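Local coordinates for lovastatin nonaketide synthase, polyketide synthase component (Aspergillus terreus, PDB 7CPX), which builds the dihydromonacolin L nonaketide backbone of lovastatin from malonyl-CoA by repeated condensation and reduction with a single C-methylation, working together with its partner LovC, at residues Trp1293-Lys1299 / Thr1603-Asn1608; Ser1418-Ala1422 / Asn1608-Val1614; Ile1546-Lys1552 / Phe1580-Trp1586. The protein carries 2 engineered substitutions. All blocks are in the same frame, centred on the assembly; numbering follows the deposited sequence.

Contact 1 of 3, residues Trp1293-Lys1299 / Thr1603-Asn1608; sequences WATAQDK and TDRDAN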
# COMPACT_ATOMS: atom_id res chain seq x y z
N TRP A 1293 33.39 5.56 -68.45
CA TRP A 1293 33.62 6.21 -69.73
C TRP A 1293 32.49 7.20 -70.03
O TRP A 1293 31.44 7.19 -69.39
CB TRP A 1293 33.71 5.18 -70.86
CG TRP A 1293 34.98 4.40 -70.88
CD1 TRP A 1293 36.11 4.64 -70.15
CD2 TRP A 1293 35.26 3.24 -71.68
NE1 TRP A 1293 37.07 3.71 -70.45
CE2 TRP A 1293 36.58 2.84 -71.38
CE3 TRP A 1293 34.53 2.51 -72.62
CZ2 TRP A 1293 37.18 1.74 -71.99
CZ3 TRP A 1293 35.13 1.42 -73.22
CH2 TRP A 1293 36.44 1.04 -72.91
N ALA A 1294 32.73 8.06 -71.01
CA ALA A 1294 31.71 8.98 -71.47
C ALA A 1294 30.66 8.18 -72.23
O ALA A 1294 30.84 7.85 -73.41
CB ALA A 1294 32.32 10.07 -72.35
N THR A 1295 29.56 7.86 -71.56
CA THR A 1295 28.54 7.02 -72.16
C THR A 1295 27.98 7.66 -73.42
O THR A 1295 28.21 8.85 -73.70
CB THR A 1295 27.40 6.75 -71.16
OG1 THR A 1295 26.43 5.88 -71.76
CG2 THR A 1295 26.73 8.05 -70.75
N ALA A 1296 27.25 6.87 -74.20
CA ALA A 1296 26.75 7.34 -75.49
C ALA A 1296 25.87 8.57 -75.32
O ALA A 1296 25.98 9.53 -76.10
CB ALA A 1296 25.98 6.23 -76.19
N GLN A 1297 25.00 8.57 -74.31
CA GLN A 1297 24.16 9.74 -74.08
C GLN A 1297 25.00 10.96 -73.72
O GLN A 1297 24.72 12.07 -74.19
CB GLN A 1297 23.14 9.44 -72.97
CG GLN A 1297 21.92 8.66 -73.44
CD GLN A 1297 22.28 7.33 -74.07
OE1 GLN A 1297 22.02 7.09 -75.25
NE2 GLN A 1297 22.89 6.44 -73.29
N ASP A 1298 26.03 10.78 -72.90
CA ASP A 1298 26.97 11.87 -72.64
C ASP A 1298 27.70 12.25 -73.92
O ASP A 1298 27.85 13.45 -74.23
CB ASP A 1298 27.95 11.46 -71.55
CG ASP A 1298 28.76 12.63 -71.02
OD1 ASP A 1298 28.15 13.57 -70.47
OD2 ASP A 1298 30.00 12.61 -71.16
N LYS A 1299 28.16 11.25 -74.68
CA LYS A 1299 28.70 11.45 -76.02
C LYS A 1299 27.61 11.80 -77.03
O LYS A 1299 27.88 11.86 -78.23
CB LYS A 1299 29.45 10.19 -76.47
CG LYS A 1299 30.39 10.43 -77.64
CD LYS A 1299 31.25 9.21 -77.93
CE LYS A 1299 30.41 8.04 -78.43
NZ LYS A 1299 31.26 6.86 -78.78
N THR A 1603 41.58 8.28 -68.28
CA THR A 1603 41.37 8.07 -69.71
C THR A 1603 40.66 9.27 -70.31
O THR A 1603 39.53 9.60 -69.92
CB THR A 1603 40.56 6.79 -69.94
OG1 THR A 1603 40.41 6.57 -71.35
CG2 THR A 1603 39.19 6.88 -69.29
N ASP A 1604 41.33 9.94 -71.24
CA ASP A 1604 40.80 11.13 -71.91
C ASP A 1604 40.94 10.99 -73.41
O ASP A 1604 41.30 11.93 -74.12
CB ASP A 1604 41.52 12.38 -71.42
CG ASP A 1604 43.03 12.29 -71.57
OD1 ASP A 1604 43.52 11.24 -72.03
OD2 ASP A 1604 43.72 13.27 -71.22
N ARG A 1605 40.66 9.79 -73.93
CA ARG A 1605 40.91 9.51 -75.34
C ARG A 1605 40.01 10.34 -76.25
O ARG A 1605 40.47 10.79 -77.31
CB ARG A 1605 40.73 8.02 -75.62
CG ARG A 1605 39.29 7.51 -75.67
CD ARG A 1605 38.60 7.57 -74.31
NE ARG A 1605 37.33 6.86 -74.32
CZ ARG A 1605 37.21 5.55 -74.16
NH1 ARG A 1605 38.27 4.77 -73.97
NH2 ARG A 1605 36.00 5.00 -74.20
N ASP A 1606 38.75 10.55 -75.88
CA ASP A 1606 37.78 11.16 -76.78
C ASP A 1606 37.32 12.54 -76.32
O ASP A 1606 37.53 13.53 -77.03
CB ASP A 1606 36.57 10.23 -76.93
CG ASP A 1606 35.54 10.76 -77.92
OD1 ASP A 1606 35.84 11.75 -78.62
OD2 ASP A 1606 34.43 10.19 -77.98
N ALA A 1607 36.72 12.65 -75.13
CA ALA A 1607 36.12 13.91 -74.71
C ALA A 1607 35.45 13.80 -73.35
O ALA A 1607 35.39 12.72 -72.76
CB ALA A 1607 35.10 14.39 -75.74
N ASN A 1608 34.94 14.93 -72.85
CA ASN A 1608 34.04 15.03 -71.71
C ASN A 1608 34.75 14.82 -70.38
O ASN A 1608 34.11 14.99 -69.33
CB ASN A 1608 32.87 14.04 -71.81
CG ASN A 1608 32.18 14.08 -73.16
OD1 ASN A 1608 32.68 14.70 -74.10
ND2 ASN A 1608 31.04 13.43 -73.27
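In the Rossmann-type methyltransferase region, the hairpin loop between antiparallel strands 1600-1602 and 1614-1618 packs on the lead-in to helix 1298-1309. The polar link is made by Asn1608, whose ND2 donates to Asp1298 OD2 over a very short 2.5 Å and, weakly, to Asp1298 O at 3.3 Å; one amide thus reads both the side chain and the backbone of a residue near the start of helix 1298-1309; Lys1299 N bonds to Thr1295 O at 2.6 Å. A cation-pi interaction forms the second element: the Arg1605 guanidinium lies over the Trp1293 indole, its CZ 3.9 Å from the centroid of the five-membered ring and 10° off the normal. Trp1293 NE1 is held by Asp1288. Van der Waals contacts fill in around these: Ala1294 CB packs 3.7 Å from Asn1608 ND2, and Trp1293 CD1 3.9 Å from Thr1603 CG2. At the exposed margin, the aliphatic part of Lys1299 runs past a carboxylate, CD lying 3.3 Å from Asp1606 OD2.

Contact 2 of 3, residues Ser1418-Ala1422 / Asn1608-Val1614; sequences SFGPA and NLFPTSV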
# COMPACT_ATOMS: atom_id res chain seq x y z
N SER A 1418 29.83 13.86 -67.64
CA SER A 1418 31.13 14.33 -68.09
C SER A 1418 32.00 14.76 -66.92
O SER A 1418 33.19 14.44 -66.88
CB SER A 1418 30.95 15.50 -69.07
OG SER A 1418 30.27 16.58 -68.44
N PHE A 1419 31.42 15.47 -65.96
CA PHE A 1419 32.12 15.79 -64.73
C PHE A 1419 32.18 14.59 -63.79
O PHE A 1419 33.18 14.38 -63.10
CB PHE A 1419 31.44 16.98 -64.04
CG PHE A 1419 32.30 17.69 -63.04
CD1 PHE A 1419 32.71 17.07 -61.87
CD2 PHE A 1419 32.69 19.00 -63.26
CE1 PHE A 1419 33.49 17.73 -60.95
CE2 PHE A 1419 33.48 19.67 -62.34
CZ PHE A 1419 33.88 19.04 -61.18
N GLY A 1420 31.11 13.80 -63.76
CA GLY A 1420 30.97 12.72 -62.81
C GLY A 1420 31.99 11.61 -62.94
O GLY A 1420 32.59 11.17 -61.95
N PRO A 1421 32.22 11.13 -64.17
CA PRO A 1421 33.19 10.03 -64.34
C PRO A 1421 34.58 10.40 -63.88
O PRO A 1421 35.32 9.53 -63.40
CB PRO A 1421 33.14 9.74 -65.84
CG PRO A 1421 31.86 10.33 -66.32
CD PRO A 1421 31.59 11.51 -65.44
N ALA A 1422 34.97 11.67 -64.01
CA ALA A 1422 36.25 12.10 -63.47
C ALA A 1422 36.28 11.94 -61.96
O ALA A 1422 37.30 11.54 -61.38
CB ALA A 1422 36.53 13.55 -63.86
N ASN A 1608 34.94 14.93 -72.85
CA ASN A 1608 34.04 15.03 -71.71
C ASN A 1608 34.75 14.82 -70.38
O ASN A 1608 34.11 14.99 -69.33
CB ASN A 1608 32.87 14.04 -71.81
CG ASN A 1608 32.18 14.08 -73.16
OD1 ASN A 1608 32.68 14.70 -74.10
ND2 ASN A 1608 31.04 13.43 -73.27
N LEU A 1609 36.03 14.47 -70.38
CA LEU A 1609 36.80 14.33 -69.15
C LEU A 1609 37.95 15.31 -69.07
O LEU A 1609 38.73 15.27 -68.11
CB LEU A 1609 37.33 12.90 -69.02
CG LEU A 1609 36.25 11.81 -69.11
CD1 LEU A 1609 36.88 10.43 -69.22
CD2 LEU A 1609 35.32 11.87 -67.90
N PHE A 1610 38.09 16.20 -70.06
CA PHE A 1610 39.15 17.19 -70.08
C PHE A 1610 38.96 18.26 -69.00
O PHE A 1610 39.96 18.76 -68.47
CB PHE A 1610 39.25 17.83 -71.47
CG PHE A 1610 38.12 18.78 -71.79
CD1 PHE A 1610 38.19 20.11 -71.42
CD2 PHE A 1610 37.00 18.34 -72.47
CE1 PHE A 1610 37.16 20.98 -71.72
CE2 PHE A 1610 35.97 19.20 -72.77
CZ PHE A 1610 36.05 20.53 -72.39
N PRO A 1611 37.73 18.64 -68.63
CA PRO A 1611 37.59 19.65 -67.57
C PRO A 1611 37.89 19.13 -66.18
O PRO A 1611 38.05 19.93 -65.26
CB PRO A 1611 36.12 20.09 -67.69
CG PRO A 1611 35.55 19.36 -68.87
CD PRO A 1611 36.41 18.16 -69.06
N THR A 1612 37.95 17.81 -66.00
CA THR A 1612 38.13 17.23 -64.68
C THR A 1612 39.09 16.04 -64.66
O THR A 1612 39.17 15.36 -63.63
CB THR A 1612 36.77 16.78 -64.12
OG1 THR A 1612 36.05 16.06 -65.13
CG2 THR A 1612 35.96 17.97 -63.67
N SER A 1613 39.82 15.78 -65.74
CA SER A 1613 40.73 14.65 -65.78
C SER A 1613 41.66 14.67 -64.57
O SER A 1613 42.28 15.69 -64.27
CB SER A 1613 41.55 14.67 -67.07
OG SER A 1613 40.72 14.49 -68.20
N VAL A 1614 41.74 13.54 -63.89
CA VAL A 1614 42.45 13.44 -62.62
C VAL A 1614 43.86 12.96 -62.86
O VAL A 1614 44.14 12.18 -63.78
CB VAL A 1614 41.70 12.52 -61.64
CG1 VAL A 1614 42.24 12.69 -60.23
CG2 VAL A 1614 40.20 12.79 -61.69
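Here the loop of the antiparallel hairpin 1600-1602/1614-1618 in the Rossmann-type methyltransferase fold packs against the N-terminal end of helix 1420-1436. Thr1612 and Ala1422, which lose the most surface to the contact, face each other, with CA atoms 5.6 Å apart. Thr1612 packs its CG2 methyl over the face of the Phe1419 ring in a CH-pi contact, 3.3 Å from the ring centroid and 12° off the normal. Although the CA-to-CB bond of Phe1419 points away from the loop, the ring reaches back to receive this methyl, and it also meets Tyr1413 and Phe1412. Ala1422, near the start of helix 1420-1436, points its CB toward the loop, 4.3 Å from Val1614 CG2. Ser1418, the third most covered residue, sits against Asn1608 with their CB atoms 3.7 Å apart, while the Asn1608 amide is bonded to Asp1298. Between these points the CA-to-CB bond of Leu1609 runs sideways, but the end of its side chain comes near the helix. The interface is held by van der Waals and CH-pi contacts, and Leu1609 CD2 rests 3.7 Å from Pro1421 CB and 3.5 Å from Ser1418 O.

Contact 3 of 3, residues Ile1546-Lys1552 / Phe1580-Trp1586; sequences ILEITHK and FVSFDRW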
# COMPACT_ATOMS: atom_id res chain seq x y z
N ILE A 1546 45.00 15.41 -58.18
CA ILE A 1546 44.49 16.67 -58.70
C ILE A 1546 43.36 16.38 -59.66
O ILE A 1546 43.56 15.69 -60.67
CB ILE A 1546 45.60 17.49 -59.39
CG1 ILE A 1546 46.73 17.80 -58.41
CG2 ILE A 1546 45.03 18.77 -59.97
CD1 ILE A 1546 47.78 16.71 -58.33
N LEU A 1547 42.17 16.90 -59.36
CA LEU A 1547 41.10 17.05 -60.34
C LEU A 1547 41.10 18.50 -60.79
O LEU A 1547 40.91 19.40 -59.97
CB LEU A 1547 39.73 16.68 -59.75
CG LEU A 1547 39.51 15.26 -59.25
CD1 LEU A 1547 39.69 15.18 -57.75
CD2 LEU A 1547 38.12 14.79 -59.66
N GLU A 1548 41.33 18.73 -62.08
CA GLU A 1548 41.43 20.10 -62.56
C GLU A 1548 41.20 20.14 -64.06
O GLU A 1548 41.28 19.12 -64.75
CB GLU A 1548 42.79 20.71 -62.20
CG GLU A 1548 42.85 22.23 -62.29
CD GLU A 1548 41.81 22.91 -61.42
OE1 GLU A 1548 40.63 22.93 -61.81
OE2 GLU A 1548 42.18 23.42 -60.34
N ILE A 1549 40.90 21.34 -64.55
CA ILE A 1549 40.65 21.54 -65.97
C ILE A 1549 41.92 21.27 -66.76
O ILE A 1549 43.03 21.63 -66.35
CB ILE A 1549 40.13 22.97 -66.22
CG1 ILE A 1549 41.10 24.01 -65.66
CG2 ILE A 1549 38.75 23.13 -65.60
CD1 ILE A 1549 40.81 25.43 -66.10
N THR A 1550 41.76 20.63 -67.92
CA THR A 1550 42.87 20.37 -68.82
C THR A 1550 42.33 20.20 -70.23
O THR A 1550 41.14 19.94 -70.42
CB THR A 1550 43.65 19.12 -68.39
OG1 THR A 1550 44.73 18.88 -69.30
CG2 THR A 1550 42.75 17.90 -68.35
N HIS A 1551 43.21 20.37 -71.21
CA HIS A 1551 42.90 20.12 -72.62
C HIS A 1551 41.55 20.75 -73.00
O HIS A 1551 40.57 20.08 -73.31
CB HIS A 1551 42.90 18.62 -72.90
CG HIS A 1551 44.25 17.98 -72.77
ND1 HIS A 1551 45.21 18.08 -73.75
CD2 HIS A 1551 44.79 17.25 -71.77
CE1 HIS A 1551 46.30 17.43 -73.35
NE2 HIS A 1551 46.07 16.92 -72.16
N LYS A 1552 41.55 22.09 -72.97
CA LYS A 1552 40.33 22.84 -73.23
C LYS A 1552 39.68 22.40 -74.54
O LYS A 1552 40.36 22.04 -75.51
CB LYS A 1552 40.64 24.34 -73.30
CG LYS A 1552 39.40 25.21 -73.23
CD LYS A 1552 39.73 26.68 -73.39
CE LYS A 1552 38.48 27.55 -73.30
NZ LYS A 1552 38.78 28.99 -73.55
N PHE A 1580 43.88 25.78 -69.03
CA PHE A 1580 43.46 24.38 -69.09
C PHE A 1580 44.71 23.53 -69.28
O PHE A 1580 44.90 22.91 -70.33
CB PHE A 1580 42.47 24.15 -70.23
CG PHE A 1580 41.09 24.66 -69.94
CD1 PHE A 1580 40.83 26.02 -69.91
CD2 PHE A 1580 40.04 23.78 -69.73
CE1 PHE A 1580 39.56 26.49 -69.65
CE2 PHE A 1580 38.77 24.24 -69.47
CZ PHE A 1580 38.53 25.60 -69.43
N VAL A 1581 45.55 23.51 -68.25
CA VAL A 1581 46.88 22.92 -68.34
C VAL A 1581 46.78 21.50 -68.88
O VAL A 1581 46.08 20.65 -68.32
CB VAL A 1581 47.57 22.94 -66.96
CG1 VAL A 1581 48.96 22.34 -67.04
CG2 VAL A 1581 47.63 24.36 -66.41
N SER A 1582 47.47 21.24 -69.99
CA SER A 1582 47.57 19.88 -70.51
C SER A 1582 48.34 19.01 -69.53
O SER A 1582 49.18 19.50 -68.76
CB SER A 1582 48.25 19.88 -71.87
OG SER A 1582 49.54 20.46 -71.79
N PHE A 1583 48.06 17.71 -69.55
CA PHE A 1583 48.76 16.82 -68.63
C PHE A 1583 50.27 16.89 -68.82
O PHE A 1583 51.01 16.65 -67.86
CB PHE A 1583 48.27 15.37 -68.80
CG PHE A 1583 48.69 14.72 -70.08
CD1 PHE A 1583 49.94 14.13 -70.20
CD2 PHE A 1583 47.82 14.66 -71.16
CE1 PHE A 1583 50.33 13.52 -71.38
CE2 PHE A 1583 48.20 14.05 -72.34
CZ PHE A 1583 49.46 13.48 -72.45
N ASP A 1584 50.74 17.25 -70.01
CA ASP A 1584 52.17 17.46 -70.22
C ASP A 1584 52.65 18.70 -69.48
O ASP A 1584 53.67 18.67 -68.78
CB ASP A 1584 52.46 17.57 -71.71
CG ASP A 1584 51.94 16.39 -72.50
OD1 ASP A 1584 50.70 16.27 -72.64
OD2 ASP A 1584 52.76 15.58 -72.98
N ARG A 1585 51.94 19.82 -69.64
CA ARG A 1585 52.32 21.02 -68.90
C ARG A 1585 52.03 20.86 -67.41
O ARG A 1585 52.74 21.43 -66.58
CB ARG A 1585 51.59 22.25 -69.46
CG ARG A 1585 51.97 23.55 -68.76
CD ARG A 1585 51.55 24.76 -69.56
NE ARG A 1585 52.06 26.00 -68.98
CZ ARG A 1585 51.41 26.75 -68.10
NH1 ARG A 1585 50.19 26.44 -67.69
NH2 ARG A 1585 51.99 27.85 -67.64
N TRP A 1586 50.99 20.09 -67.07
CA TRP A 1586 50.80 19.71 -65.67
C TRP A 1586 52.05 19.02 -65.15
O TRP A 1586 52.53 19.33 -64.06
CB TRP A 1586 49.60 18.78 -65.53
CG TRP A 1586 48.31 19.47 -65.22
CD1 TRP A 1586 47.19 19.49 -66.00
CD2 TRP A 1586 47.99 20.22 -64.05
NE1 TRP A 1586 46.20 20.22 -65.39
CE2 TRP A 1586 46.67 20.68 -64.19
CE3 TRP A 1586 48.70 20.56 -62.89
CZ2 TRP A 1586 46.04 21.45 -63.22
CZ3 TRP A 1586 48.08 21.33 -61.93
CH2 TRP A 1586 46.76 21.77 -62.10
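Phe1580 is the most deeply covered residue of the segment leading into helix 1583-1592. Its ring is sandwiched between aliphatic groups, with Ile1549 CD1 3.7 Å from the ring centroid on one face and Lys1552 CG 3.6 Å from it on the other, while its carbonyl O takes a weak 3.2 Å hydrogen bond from His1551 N. Val1581 O next accepts a very short bond from Thr1550 OG1, 2.4 Å, though the position of that carbonyl is less certain. Ser1582 is the N-cap: its OG accepts from Arg1585 N at 3.3 Å, and its CB lies over the His1551 ring, 3.9 Å from the centroid. Phe1583 meets that imidazole rim to rim, and Trp1586 closes the first turn, its CH2 4.1 Å from Ile1546 CG2, which sits over the indole face. The helix is thereby anchored to the segment leaving strand 1542-1547 in the Rossmann-type methyltransferase sheet, with Trp1586 also touching Phe1615 of the adjacent antiparallel strand 1614-1618 and Leu1527 and Met1531 of helix 1527-1537.

Overall arrangement
Following the chain, residues 1293-1299 come first and wait about 300 residues for 1603-1608, so contact 1 closes the longest loop. Residues 1418-1422 follow and pair with 1608-1614; contacts 1 and 2 therefore cross, sharing Asn1608, and their centres lie about 9 Å apart. Contact 3, between 1546-1552 and 1580-1586, closes a short loop of its own that falls within both longer ones. Its centre is about 11 Å from that of contact 2, where Phe1610 O probably accepts a hydrogen bond from Thr1550 N at 2.7 Å. Together they tie helices 1298-1309, 1420-1436 and 1583-1592 to the 1600-1602/1614-1618 hairpin and strand 1542-1547 of one mixed sheet.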